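Local coordinates for protein aspartate aminotransferase (Rhodobacter sphaeroides, PDB 3NRA) that probably catalyses the pyridoxal phosphate-dependent transfer of an amino group from L-aspartate to 2-oxoglutarate, giving oxaloacetate and L-glutamate, at residues T75-D80 and R274-Q279; I107-Q112 and I281-A286; E318-L323 and S338-R343; V364-G369 and D378-N383. All coordinates share one frame; numbering follows the deposited sequence. Where two conformers were deposited one is given.

In the fold
Interactions 1 and 2 touch each other and share helix 269-282. Interaction 1 is partly buried and polar, a turn held by a side-chain amide and a salt bridge; interaction 2, nearer the chain's centre, is buried and mostly apolar, with one bridging water. Both also reach the second subunit. On the opposite side of the chain's centre, interactions 3 and 4 meet on one four-stranded sheet, where L340 pairs with L382. Interaction 3 covers that sheet with leucines, whereas interaction 4 knits two of its strands by backbone bonds.

Interaction 1 (T75-D80 and R274-Q279); sequences TEYRGD and RMEKLQ
Y77 and R78, in segment 75-80, face Q279 and E276 on the helical segment 274-279. The first kind of interaction is a neutral hydrogen bond: Q279 NE2 donates to Y77 O at 2.8 Å, with an N-H...O angle of 152°. The acceptor lies near the plane of the amide, and the donor is tilted 25° from that of the carbonyl. CG of Q279 stands anti to its backbone N (chi1 176°), and the chain then bends at chi2 before the amide. The same NE2 also serves I107 O, linking the turn, the helix and strand 105-108.

The second kind is ionic. R78 NH2 meets E276 OE1 at 3.2 Å, from above the carboxylate plane. Since E276 was deposited in two conformers, this bridge may hold only part of the time. The stronger polar partner of R78 is R102 O, reached through NH1. An alanine at R78 would remove both links and would probably leave E276 OE1 without its positive mate and R102 O without this donor.

In van der Waals contact, R78 CB and NE each lie 3.7 Å from E276 CG. Separately, the polar E276 OE2 comes to the C-H edge of the Y77 ring, 3.7 Å from Y77 CD2, the two planes almost parallel.

Within the turn, a type I beta turn from E76 to G79, E76 O accepts from G79 N at 2.9 Å and from T75 OG1 at 2.7 Å, on opposite faces of its plane. The chemistry implies a division of labour: a short hydrogen bond from a side-chain amide holds the carbonyl of Y77, and a partly exposed ion pair beside it is likely to be more adaptable.

Interaction 2 (I107-Q112 and I281-A286); sequences ITPGTQ and IVSLRA
The methyl CG2 of I107 stands anti to its backbone N, with CG1 beside that nitrogen (chi1 -55°), and this brings CG2 to 3.8 Å from A286 CB. A second torsion acts in the same way on S283: OG sits between the backbone N and the carbonyl carbon (chi1 63°), turned to the P109 ring, 3.8 Å from CG. A286 carries the largest share of the contact. Its CB points across to the other segment and rests against the T108 carbonyl, 3.7 Å from T108 O, with P109 N a little further off. So small a side chain allows the loop after helix 269-282 to lie close to the end of the strand.

Segment 107-112 is the link between strand 105-108, an outermost strand of the seven-stranded sheet typical of the large domain in this aminotransferase family, and helix 110-120. P109 is the centre of an inverse gamma turn at that switch, and T108 OG1 donates to G110 O at 2.7 Å across it. Just beyond, the backbone N-H groups of T111 and Q112 bind phosphate oxygens of the pyridoxal phosphate carried on K253, so the strand-to-helix link forms part of the cofactor site.

One water bridges the two backbones: it donates to I107 O at 2.8 Å and accepts from A286 N at 2.9 Å. A286 O takes a bond from Q291 NE2. At the subunit boundary, Q112 NE2 donates to I281 O of the second subunit, and I281 O accepts in return from Q112 of that chain.

Interaction 3 (E318-L323 and S338-R343); sequences ELLHVL and SYLFPR
L320 and L340 have their CA atoms 8.4 Å apart and L323 and P342 7.5 Å, so helix 304-324 and the segment 338-343 lie a side-chain layer away from each other. On the strand side L340 and P342 face the helix, while F341 between them points the other way.

L340 is the central piece. A chi1 of -79° puts its CG anti to its carbonyl carbon, on the helix side, from where the two methyls reach three leucines. L340 CD1 touches L319 at both CB and CD1, the latter 3.7 Å away, and has L323 CD1 at 4.2 Å. L340 CD2 meets L320 CD2 at 3.3 Å, tighter than usual van der Waals contact. L320 starts off beside the contact, but its end swings nearer to make this touch. Further along, L323 CD1 comes within 4.1 Å of P342 CG, setting a methyl against the proline ring.

The contact clamps helix 304-324 onto strand 339-340, an outer strand of the four-stranded sheet, and helix 388-404 packs on L319 through A395. Next to L340, Y339 hydrogen-bonds through OH to NZ of the modified lysine K253, so the strand also lines the active site.

The chemistry is wholly apolar: with methyls and a ring as the meeting groups, close fit rather than bond direction sets the helix on the strand, and at L320 that fit is tight.

Interaction 4 (V364-G369 and D378-N383); sequences VVVTPG and DSVRLN
R381 O is gripped by T367 N at 3.0 Å, in an almost straight bond (178°), and weakly by a water at 3.1 Å. That water also stands 2.8 Å from T367 OG1 and accepts from R381 NE at 2.8 Å, in the plane of the guanidinium, tying the two side chains that lie alongside each other. The return bond, R381 N to T367 O, is 2.8 Å long. N190 OD1 takes the R381 NH1 end.

These bonds define an antiparallel beta hairpin of strands 364-368 and 380-383, with T367 and R381 as a hydrogen-bonded pair and P368 with V380 as the non-hydrogen-bonded pair next to it.

V366, where the first strand breaks its regular form, sends CB toward the partner strand. Its CG2 reaches V380 CB at 3.6 Å, and CG1 lies 4.0 Å from L382 CD1, the side chains of V366 and L382 running side by side. An alanine at V366 would lose both methyls and would probably open a gap between V380, L382 and the covering L358 and I398.

At the far end, G369 N makes a weak bond to S379 O, 2.9 Å away, where any side chain on G369 would press against that oxygen.

Interaction 1 (T75-D80 and R274-Q279)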
loop_
_atom_site.group_PDB
_atom_site.type_symbol
_atom_site.label_atom_id
_atom_site.label_comp_id
_atom_site.label_asym_id
_atom_site.label_seq_id
_atom_site.Cartn_x
_atom_site.Cartn_y
_atom_site.Cartn_z
ATOM N N THR B 75 -13.208 4.243 -5.263
ATOM C CA THR B 75 -14.044 3.417 -4.361
ATOM C C THR B 75 -13.898 3.978 -2.975
ATOM O O THR B 75 -12.975 4.784 -2.719
ATOM C CB THR B 75 -13.550 1.938 -4.280
ATOM O OG1 THR B 75 -12.349 1.870 -3.481
ATOM C CG2 THR B 75 -13.290 1.336 -5.680
ATOM N N GLU B 76 -14.768 3.528 -2.066
ATOM C CA GLU B 76 -14.616 3.790 -0.648
ATOM C C GLU B 76 -13.260 3.282 -0.228
ATOM O O GLU B 76 -12.757 2.339 -0.826
ATOM C CB GLU B 76 -15.734 3.075 0.142
ATOM C CG GLU B 76 -17.099 3.805 0.062
ATOM C CD GLU B 76 -18.249 3.074 0.767
ATOM O OE1 GLU B 76 -17.997 2.306 1.737
ATOM O OE2 GLU B 76 -19.435 3.317 0.373
ATOM N N TYR B 77 -12.658 3.894 0.783
ATOM C CA TYR B 77 -11.307 3.467 1.250
ATOM C C TYR B 77 -11.264 1.993 1.648
ATOM O O TYR B 77 -10.305 1.303 1.344
ATOM C CB TYR B 77 -10.805 4.320 2.437
ATOM C CG TYR B 77 -10.728 5.811 2.189
ATOM C CD1 TYR B 77 -10.079 6.324 1.082
ATOM C CD2 TYR B 77 -11.297 6.719 3.096
ATOM C CE1 TYR B 77 -9.999 7.695 0.860
ATOM C CE2 TYR B 77 -11.237 8.095 2.875
ATOM C CZ TYR B 77 -10.581 8.574 1.766
ATOM O OH TYR B 77 -10.524 9.938 1.533
ATOM N N ARG B 78 -12.320 1.510 2.291
ATOM C CA ARG B 78 -12.418 0.063 2.660
ATOM C C ARG B 78 -12.698 -0.908 1.485
ATOM O O ARG B 78 -12.660 -2.124 1.669
ATOM C CB ARG B 78 -13.460 -0.139 3.757
ATOM C CG ARG B 78 -14.883 0.054 3.344
ATOM C CD ARG B 78 -15.818 0.053 4.553
ATOM N NE ARG B 78 -15.652 1.234 5.398
ATOM C CZ ARG B 78 -16.491 1.599 6.375
ATOM N NH1 ARG B 78 -17.583 0.864 6.672
ATOM N NH2 ARG B 78 -16.245 2.719 7.064
ATOM N N GLY B 79 -13.024 -0.362 0.316
ATOM C CA GLY B 79 -13.147 -1.143 -0.910
ATOM C C GLY B 79 -14.513 -0.964 -1.516
ATOM O O GLY B 79 -15.460 -0.631 -0.820
ATOM N N ASP B 80 -14.606 -1.211 -2.815
ATOM C CA ASP B 80 -15.866 -1.143 -3.559
ATOM C C ASP B 80 -17.016 -1.900 -2.829
ATOM O O ASP B 80 -16.877 -3.069 -2.461
ATOM C CB ASP B 80 -15.663 -1.676 -4.988
ATOM C CG ASP B 80 -16.961 -1.646 -5.822
ATOM O OD1 ASP B 80 -17.859 -2.506 -5.600
ATOM O OD2 ASP B 80 -17.087 -0.769 -6.678
ATOM N N ARG B 274 -10.640 0.555 12.519
ATOM C CA ARG B 274 -9.301 1.134 12.667
ATOM C C ARG B 274 -8.439 0.951 11.404
ATOM O O ARG B 274 -7.828 1.907 10.939
ATOM C CB ARG B 274 -8.599 0.558 13.883
ATOM C CG ARG B 274 -9.255 0.985 15.210
ATOM C CD ARG B 274 -8.309 0.870 16.365
ATOM N NE ARG B 274 -8.039 -0.505 16.769
ATOM C CZ ARG B 274 -8.467 -1.096 17.904
ATOM N NH1 ARG B 274 -9.253 -0.464 18.783
ATOM N NH2 ARG B 274 -8.097 -2.347 18.165
HETATM N N MSE B 275 -8.440 -0.266 10.840
HETATM C CA MSE B 275 -7.652 -0.578 9.634
HETATM C C MSE B 275 -8.096 0.297 8.432
HETATM O O MSE B 275 -7.271 0.691 7.611
HETATM C CB MSE B 275 -7.802 -2.067 9.263
HETATM C CG MSE B 275 -7.233 -3.062 10.299
HETATM SE SE MSE B 275 -7.717 -4.889 9.907
HETATM C CE MSE B 275 -6.813 -5.005 8.223
ATOM N N GLU B 276 -9.403 0.581 8.365
ATOM C CA GLU B 276 -9.995 1.454 7.331
ATOM C C GLU B 276 -9.492 2.867 7.454
ATOM O O GLU B 276 -9.132 3.503 6.470
ATOM C CB GLU B 276 -11.523 1.476 7.476
ATOM C CG GLU B 276 -12.267 2.261 6.378
ATOM C CD GLU B 276 -12.561 3.709 6.741
ATOM O OE1 GLU B 276 -13.380 3.945 7.651
ATOM O OE2 GLU B 276 -12.008 4.605 6.082
ATOM N N LYS B 277 -9.478 3.371 8.680
ATOM C CA LYS B 277 -9.037 4.733 8.926
ATOM C C LYS B 277 -7.561 4.873 8.564
ATOM O O LYS B 277 -7.170 5.825 7.889
ATOM C CB LYS B 277 -9.277 5.126 10.394
ATOM C CG LYS B 277 -10.734 5.440 10.725
ATOM C CD LYS B 277 -11.049 5.132 12.212
ATOM C CE LYS B 277 -12.253 5.922 12.755
ATOM N NZ LYS B 277 -11.809 7.023 13.709
ATOM N N LEU B 278 -6.766 3.873 8.929
ATOM C CA LEU B 278 -5.366 3.889 8.589
ATOM C C LEU B 278 -5.119 3.741 7.071
ATOM O O LEU B 278 -4.269 4.436 6.525
ATOM C CB LEU B 278 -4.612 2.837 9.367
ATOM C CG LEU B 278 -3.110 2.715 9.110
ATOM C CD1 LEU B 278 -2.409 4.048 9.195
ATOM C CD2 LEU B 278 -2.512 1.739 10.102
ATOM N N GLN B 279 -5.863 2.860 6.401
ATOM C CA GLN B 279 -5.673 2.653 4.944
ATOM C C GLN B 279 -5.786 3.967 4.154
ATOM O O GLN B 279 -5.069 4.175 3.170
ATOM C CB GLN B 279 -6.679 1.627 4.381
ATOM C CG GLN B 279 -6.580 1.457 2.858
ATOM C CD GLN B 279 -6.850 0.035 2.387
ATOM O OE1 GLN B 279 -5.948 -0.803 2.377
ATOM N NE2 GLN B 279 -8.098 -0.242 1.997
#

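Interaction 2 (I107-Q112 and I281-A286)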
loop_
_atom_site.group_PDB
_atom_site.type_symbol
_atom_site.label_atom_id
_atom_site.label_comp_id
_atom_site.label_asym_id
_atom_site.label_seq_id
_atom_site.Cartn_x
_atom_site.Cartn_y
_atom_site.Cartn_z
ATOM N N ILE B 107 -11.044 -4.456 1.774
ATOM C CA ILE B 107 -10.191 -4.839 0.670
ATOM C C ILE B 107 -8.902 -4.014 0.680
ATOM O O ILE B 107 -8.953 -2.786 0.759
ATOM C CB ILE B 107 -10.861 -4.621 -0.668
ATOM C CG1 ILE B 107 -12.228 -5.349 -0.720
ATOM C CG2 ILE B 107 -9.917 -5.121 -1.808
ATOM C CD1 ILE B 107 -13.015 -5.136 -2.059
ATOM N N THR B 108 -7.759 -4.702 0.532
ATOM C CA THR B 108 -6.436 -4.146 0.856
ATOM C C THR B 108 -5.431 -4.392 -0.294
ATOM O O THR B 108 -5.663 -5.281 -1.160
ATOM C CB THR B 108 -5.840 -4.821 2.109
ATOM O OG1 THR B 108 -5.797 -6.228 1.895
ATOM C CG2 THR B 108 -6.668 -4.520 3.375
ATOM N N PRO B 109 -4.297 -3.632 -0.296
ATOM C CA PRO B 109 -3.223 -3.886 -1.268
ATOM C C PRO B 109 -2.436 -5.166 -0.925
ATOM O O PRO B 109 -1.415 -5.119 -0.210
ATOM C CB PRO B 109 -2.354 -2.637 -1.187
ATOM C CG PRO B 109 -2.688 -2.009 0.170
ATOM C CD PRO B 109 -4.082 -2.380 0.470
ATOM N N GLY B 110 -2.938 -6.300 -1.429
ATOM C CA GLY B 110 -2.386 -7.599 -1.103
ATOM C C GLY B 110 -2.827 -8.012 0.286
ATOM O O GLY B 110 -3.414 -7.203 1.049
ATOM N N THR B 111 -2.614 -9.274 0.597
ATOM C CA THR B 111 -2.740 -9.746 1.954
ATOM C C THR B 111 -1.638 -9.123 2.823
ATOM O O THR B 111 -1.837 -8.927 4.045
ATOM C CB THR B 111 -2.707 -11.294 2.020
ATOM O OG1 THR B 111 -3.835 -11.798 1.341
ATOM C CG2 THR B 111 -2.763 -11.796 3.432
ATOM N N GLN B 112 -0.487 -8.779 2.211
ATOM C CA GLN B 112 0.530 -7.978 2.941
ATOM C C GLN B 112 -0.083 -6.669 3.436
ATOM O O GLN B 112 0.143 -6.274 4.576
ATOM C CB GLN B 112 1.763 -7.674 2.060
ATOM C CG GLN B 112 2.942 -7.031 2.822
ATOM C CD GLN B 112 3.458 -7.926 3.964
ATOM O OE1 GLN B 112 3.681 -9.122 3.769
ATOM N NE2 GLN B 112 3.659 -7.335 5.148
ATOM N N ILE B 281 -4.678 6.793 4.871
ATOM C CA ILE B 281 -3.407 7.528 4.844
ATOM C C ILE B 281 -2.190 6.678 4.446
ATOM O O ILE B 281 -1.125 7.227 4.147
ATOM C CB ILE B 281 -3.133 8.340 6.166
ATOM C CG1 ILE B 281 -2.914 7.420 7.368
ATOM C CG2 ILE B 281 -4.295 9.342 6.443
ATOM C CD1 ILE B 281 -2.754 8.176 8.667
ATOM N N VAL B 282 -2.362 5.353 4.375
ATOM C CA VAL B 282 -1.301 4.459 3.906
ATOM C C VAL B 282 -1.238 4.430 2.384
ATOM O O VAL B 282 -0.129 4.502 1.801
ATOM C CB VAL B 282 -1.467 3.001 4.473
ATOM C CG1 VAL B 282 -0.499 2.024 3.788
ATOM C CG2 VAL B 282 -1.234 2.998 5.976
ATOM N N SER B 283 -2.394 4.245 1.732
ATOM C CA SER B 283 -2.442 4.233 0.251
ATOM C C SER B 283 -3.817 4.562 -0.378
ATOM O O SER B 283 -4.014 4.321 -1.590
ATOM C CB SER B 283 -1.964 2.869 -0.263
ATOM O OG SER B 283 -2.826 1.816 0.174
ATOM N N LEU B 284 -4.726 5.168 0.415
ATOM C CA LEU B 284 -6.152 5.428 0.036
ATOM C C LEU B 284 -7.001 4.164 -0.097
ATOM O O LEU B 284 -7.959 3.991 0.633
ATOM C CB LEU B 284 -6.285 6.296 -1.230
ATOM C CG LEU B 284 -5.631 7.674 -1.264
ATOM C CD1 LEU B 284 -5.828 8.307 -2.633
ATOM C CD2 LEU B 284 -6.187 8.590 -0.163
ATOM N N ARG B 285 -6.682 3.309 -1.062
ATOM C CA ARG B 285 -7.491 2.160 -1.347
ATOM C C ARG B 285 -6.650 1.126 -2.034
ATOM O O ARG B 285 -5.572 1.432 -2.520
ATOM C CB ARG B 285 -8.672 2.558 -2.227
ATOM C CG ARG B 285 -8.276 3.228 -3.590
ATOM C CD ARG B 285 -9.491 3.634 -4.387
ATOM N NE ARG B 285 -10.223 4.613 -3.631
ATOM C CZ ARG B 285 -9.930 5.920 -3.559
ATOM N NH1 ARG B 285 -8.979 6.478 -4.328
ATOM N NH2 ARG B 285 -10.622 6.681 -2.727
ATOM N N ALA B 286 -7.122 -0.124 -2.036
ATOM C CA ALA B 286 -6.663 -1.093 -3.018
ATOM C C ALA B 286 -6.965 -0.523 -4.407
ATOM O O ALA B 286 -8.034 0.061 -4.616
ATOM C CB ALA B 286 -7.391 -2.445 -2.811
HETATM O O HOH W 1 -9.707 -0.617 -0.794
#

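Interaction 3 (E318-L323 and S338-R343)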
loop_
_atom_site.group_PDB
_atom_site.type_symbol
_atom_site.label_atom_id
_atom_site.label_comp_id
_atom_site.label_asym_id
_atom_site.label_seq_id
_atom_site.Cartn_x
_atom_site.Cartn_y
_atom_site.Cartn_z
ATOM N N GLU B 318 6.575 -35.297 -5.979
ATOM C CA GLU B 318 7.843 -35.625 -6.634
ATOM C C GLU B 318 8.991 -34.840 -6.014
ATOM O O GLU B 318 10.049 -35.369 -5.845
ATOM C CB GLU B 318 7.801 -35.420 -8.154
ATOM C CG GLU B 318 8.978 -36.162 -8.877
ATOM C CD GLU B 318 8.914 -36.088 -10.413
ATOM O OE1 GLU B 318 8.128 -35.276 -10.954
ATOM O OE2 GLU B 318 9.656 -36.847 -11.070
ATOM N N LEU B 319 8.764 -33.582 -5.646
ATOM C CA LEU B 319 9.815 -32.831 -4.936
ATOM C C LEU B 319 10.145 -33.470 -3.612
ATOM O O LEU B 319 11.310 -33.548 -3.248
ATOM C CB LEU B 319 9.440 -31.372 -4.714
ATOM C CG LEU B 319 9.565 -30.400 -5.906
ATOM C CD1 LEU B 319 9.704 -28.984 -5.391
ATOM C CD2 LEU B 319 10.727 -30.714 -6.817
ATOM N N LEU B 320 9.137 -33.943 -2.900
ATOM C CA LEU B 320 9.365 -34.599 -1.624
ATOM C C LEU B 320 10.164 -35.871 -1.803
ATOM O O LEU B 320 11.102 -36.108 -1.073
ATOM C CB LEU B 320 8.048 -34.889 -0.908
ATOM C CG LEU B 320 7.411 -33.706 -0.161
ATOM C CD1 LEU B 320 6.012 -34.092 0.320
ATOM C CD2 LEU B 320 8.304 -33.262 1.023
ATOM N N HIS B 321 9.827 -36.653 -2.825
ATOM C CA HIS B 321 10.583 -37.856 -3.143
ATOM C C HIS B 321 12.097 -37.574 -3.351
ATOM O O HIS B 321 12.947 -38.282 -2.801
ATOM C CB HIS B 321 10.036 -38.522 -4.387
ATOM C CG HIS B 321 10.672 -39.831 -4.677
ATOM N ND1 HIS B 321 10.407 -40.969 -3.937
ATOM C CD2 HIS B 321 11.599 -40.186 -5.604
ATOM C CE1 HIS B 321 11.130 -41.971 -4.413
ATOM N NE2 HIS B 321 11.867 -41.519 -5.417
ATOM N N VAL B 322 12.395 -36.560 -4.163
ATOM C CA VAL B 322 13.772 -36.167 -4.474
ATOM C C VAL B 322 14.513 -35.673 -3.226
ATOM O O VAL B 322 15.611 -36.132 -2.950
ATOM C CB VAL B 322 13.811 -35.068 -5.573
ATOM C CG1 VAL B 322 15.236 -34.480 -5.710
ATOM C CG2 VAL B 322 13.324 -35.634 -6.926
ATOM N N LEU B 323 13.889 -34.777 -2.453
ATOM C CA LEU B 323 14.537 -34.188 -1.245
ATOM C C LEU B 323 14.755 -35.229 -0.147
ATOM O O LEU B 323 15.843 -35.358 0.391
ATOM C CB LEU B 323 13.700 -33.011 -0.686
ATOM C CG LEU B 323 13.573 -31.757 -1.569
ATOM C CD1 LEU B 323 12.432 -30.838 -1.053
ATOM C CD2 LEU B 323 14.862 -30.992 -1.627
ATOM N N SER B 338 1.943 -23.752 -1.406
ATOM C CA SER B 338 3.029 -24.232 -2.270
ATOM C C SER B 338 4.437 -23.992 -1.680
ATOM O O SER B 338 5.400 -23.770 -2.443
ATOM C CB SER B 338 2.922 -23.570 -3.645
ATOM O OG SER B 338 1.582 -23.560 -4.087
ATOM N N TYR B 339 4.568 -24.072 -0.342
ATOM C CA TYR B 339 5.878 -23.991 0.315
ATOM C C TYR B 339 6.382 -25.354 0.840
ATOM O O TYR B 339 5.624 -26.122 1.412
ATOM C CB TYR B 339 5.834 -23.005 1.449
ATOM C CG TYR B 339 5.578 -21.604 0.989
ATOM C CD1 TYR B 339 6.413 -20.992 0.032
ATOM C CD2 TYR B 339 4.509 -20.870 1.496
ATOM C CE1 TYR B 339 6.181 -19.695 -0.394
ATOM C CE2 TYR B 339 4.268 -19.579 1.067
ATOM C CZ TYR B 339 5.112 -18.997 0.109
ATOM O OH TYR B 339 4.866 -17.720 -0.340
ATOM N N LEU B 340 7.654 -25.655 0.559
ATOM C CA LEU B 340 8.402 -26.720 1.215
ATOM C C LEU B 340 9.587 -26.102 1.967
ATOM O O LEU B 340 10.274 -25.191 1.450
ATOM C CB LEU B 340 8.951 -27.700 0.206
ATOM C CG LEU B 340 8.081 -28.771 -0.421
ATOM C CD1 LEU B 340 8.647 -29.139 -1.828
ATOM C CD2 LEU B 340 8.020 -29.987 0.447
ATOM N N PHE B 341 9.874 -26.647 3.133
ATOM C CA PHE B 341 10.908 -26.135 3.996
ATOM C C PHE B 341 11.848 -27.284 4.448
ATOM O O PHE B 341 11.809 -27.714 5.590
ATOM C CB PHE B 341 10.223 -25.461 5.171
ATOM C CG PHE B 341 11.087 -24.536 5.945
ATOM C CD1 PHE B 341 11.743 -23.480 5.323
ATOM C CD2 PHE B 341 11.165 -24.647 7.327
ATOM C CE1 PHE B 341 12.486 -22.593 6.048
ATOM C CE2 PHE B 341 11.928 -23.762 8.055
ATOM C CZ PHE B 341 12.580 -22.720 7.406
ATOM N N PRO B 342 12.698 -27.780 3.528
ATOM C CA PRO B 342 13.616 -28.830 3.898
ATOM C C PRO B 342 14.725 -28.374 4.856
ATOM O O PRO B 342 15.266 -27.280 4.703
ATOM C CB PRO B 342 14.200 -29.264 2.562
ATOM C CG PRO B 342 13.998 -28.149 1.685
ATOM C CD PRO B 342 12.692 -27.587 2.084
ATOM N N ARG B 343 14.994 -29.199 5.867
ATOM C CA ARG B 343 16.123 -29.021 6.764
ATOM C C ARG B 343 17.283 -29.799 6.207
ATOM O O ARG B 343 17.199 -31.012 6.045
ATOM C CB ARG B 343 15.779 -29.529 8.164
ATOM C CG ARG B 343 16.761 -29.098 9.223
ATOM C CD ARG B 343 16.398 -29.633 10.605
ATOM N NE ARG B 343 16.398 -31.097 10.612
ATOM C CZ ARG B 343 16.162 -31.850 11.675
ATOM N NH1 ARG B 343 15.917 -31.308 12.870
ATOM N NH2 ARG B 343 16.172 -33.150 11.547
#

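Interaction 4 (V364-G369 and D378-N383)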
loop_
_atom_site.group_PDB
_atom_site.type_symbol
_atom_site.label_atom_id
_atom_site.label_comp_id
_atom_site.label_asym_id
_atom_site.label_seq_id
_atom_site.Cartn_x
_atom_site.Cartn_y
_atom_site.Cartn_z
ATOM N N VAL B 364 19.744 -22.061 -8.919
ATOM C CA VAL B 364 18.566 -22.191 -8.074
ATOM C C VAL B 364 18.567 -21.072 -7.041
ATOM O O VAL B 364 19.557 -20.868 -6.339
ATOM C CB VAL B 364 18.570 -23.555 -7.400
ATOM C CG1 VAL B 364 17.572 -23.619 -6.303
ATOM C CG2 VAL B 364 18.287 -24.647 -8.434
ATOM N N VAL B 365 17.471 -20.309 -6.984
ATOM C CA VAL B 365 17.230 -19.370 -5.870
ATOM C C VAL B 365 16.324 -20.041 -4.868
ATOM O O VAL B 365 15.214 -20.438 -5.224
ATOM C CB VAL B 365 16.530 -18.052 -6.334
ATOM C CG1 VAL B 365 16.397 -17.091 -5.176
ATOM C CG2 VAL B 365 17.296 -17.388 -7.538
ATOM N N VAL B 366 16.776 -20.141 -3.605
ATOM C CA VAL B 366 15.904 -20.582 -2.493
ATOM C C VAL B 366 15.999 -19.569 -1.386
ATOM O O VAL B 366 16.926 -18.751 -1.375
ATOM C CB VAL B 366 16.322 -21.981 -1.960
ATOM C CG1 VAL B 366 16.317 -23.006 -3.080
ATOM C CG2 VAL B 366 17.704 -21.931 -1.264
ATOM N N THR B 367 15.047 -19.589 -0.456
ATOM C CA THR B 367 14.984 -18.560 0.563
ATOM C C THR B 367 15.660 -19.046 1.825
ATOM O O THR B 367 15.367 -20.135 2.296
ATOM C CB THR B 367 13.548 -18.165 0.877
ATOM O OG1 THR B 367 12.882 -17.847 -0.337
ATOM C CG2 THR B 367 13.510 -16.935 1.833
ATOM N N PRO B 368 16.565 -18.242 2.388
ATOM C CA PRO B 368 17.265 -18.759 3.564
ATOM C C PRO B 368 16.338 -18.937 4.729
ATOM O O PRO B 368 15.418 -18.169 4.897
ATOM C CB PRO B 368 18.308 -17.692 3.879
ATOM C CG PRO B 368 18.111 -16.603 2.922
ATOM C CD PRO B 368 17.198 -17.039 1.844
ATOM N N GLY B 369 16.579 -19.976 5.527
ATOM C CA GLY B 369 15.702 -20.285 6.629
ATOM C C GLY B 369 15.681 -19.226 7.714
ATOM O O GLY B 369 14.686 -19.128 8.465
ATOM N N ASP B 378 19.511 -23.693 9.161
ATOM C CA ASP B 378 19.948 -24.777 8.251
ATOM C C ASP B 378 18.829 -25.320 7.366
ATOM O O ASP B 378 19.033 -26.280 6.647
ATOM C CB ASP B 378 20.706 -25.922 9.007
ATOM C CG ASP B 378 19.870 -26.598 10.090
ATOM O OD1 ASP B 378 18.699 -26.195 10.341
ATOM O OD2 ASP B 378 20.416 -27.532 10.725
ATOM N N SER B 379 17.670 -24.642 7.372
ATOM C CA SER B 379 16.597 -24.890 6.389
ATOM C C SER B 379 16.575 -23.842 5.274
ATOM O O SER B 379 17.124 -22.776 5.425
ATOM C CB SER B 379 15.243 -24.940 7.111
ATOM O OG SER B 379 15.250 -26.016 8.057
ATOM N N VAL B 380 15.967 -24.200 4.137
ATOM C CA VAL B 380 15.685 -23.266 3.069
ATOM C C VAL B 380 14.228 -23.441 2.639
ATOM O O VAL B 380 13.667 -24.524 2.794
ATOM C CB VAL B 380 16.610 -23.483 1.829
ATOM C CG1 VAL B 380 18.096 -23.219 2.207
ATOM C CG2 VAL B 380 16.419 -24.925 1.221
ATOM N N ARG B 381 13.600 -22.356 2.169
ATOM C CA ARG B 381 12.230 -22.430 1.684
ATOM C C ARG B 381 12.217 -22.465 0.158
ATOM O O ARG B 381 12.970 -21.735 -0.490
ATOM C CB ARG B 381 11.386 -21.252 2.175
ATOM C CG ARG B 381 9.906 -21.527 2.113
ATOM C CD ARG B 381 9.082 -20.305 2.224
ATOM N NE ARG B 381 9.319 -19.401 1.088
ATOM C CZ ARG B 381 8.912 -18.136 1.025
ATOM N NH1 ARG B 381 8.183 -17.611 1.995
ATOM N NH2 ARG B 381 9.192 -17.402 -0.065
ATOM N N LEU B 382 11.344 -23.323 -0.388
ATOM C CA LEU B 382 11.053 -23.383 -1.800
ATOM C C LEU B 382 9.608 -23.051 -1.999
ATOM O O LEU B 382 8.763 -23.624 -1.346
ATOM C CB LEU B 382 11.316 -24.783 -2.324
ATOM C CG LEU B 382 12.780 -25.147 -2.617
ATOM C CD1 LEU B 382 13.560 -25.288 -1.347
ATOM C CD2 LEU B 382 12.863 -26.447 -3.449
ATOM N N ASN B 383 9.309 -22.148 -2.920
ATOM C CA ASN B 383 7.955 -22.053 -3.446
ATOM C C ASN B 383 7.881 -22.924 -4.696
ATOM O O ASN B 383 8.490 -22.595 -5.719
ATOM C CB ASN B 383 7.569 -20.583 -3.753
ATOM C CG ASN B 383 6.133 -20.445 -4.286
ATOM O OD1 ASN B 383 5.679 -21.258 -5.093
ATOM N ND2 ASN B 383 5.427 -19.393 -3.846
HETATM O O HOH W 2 10.877 -19.595 -1.240
#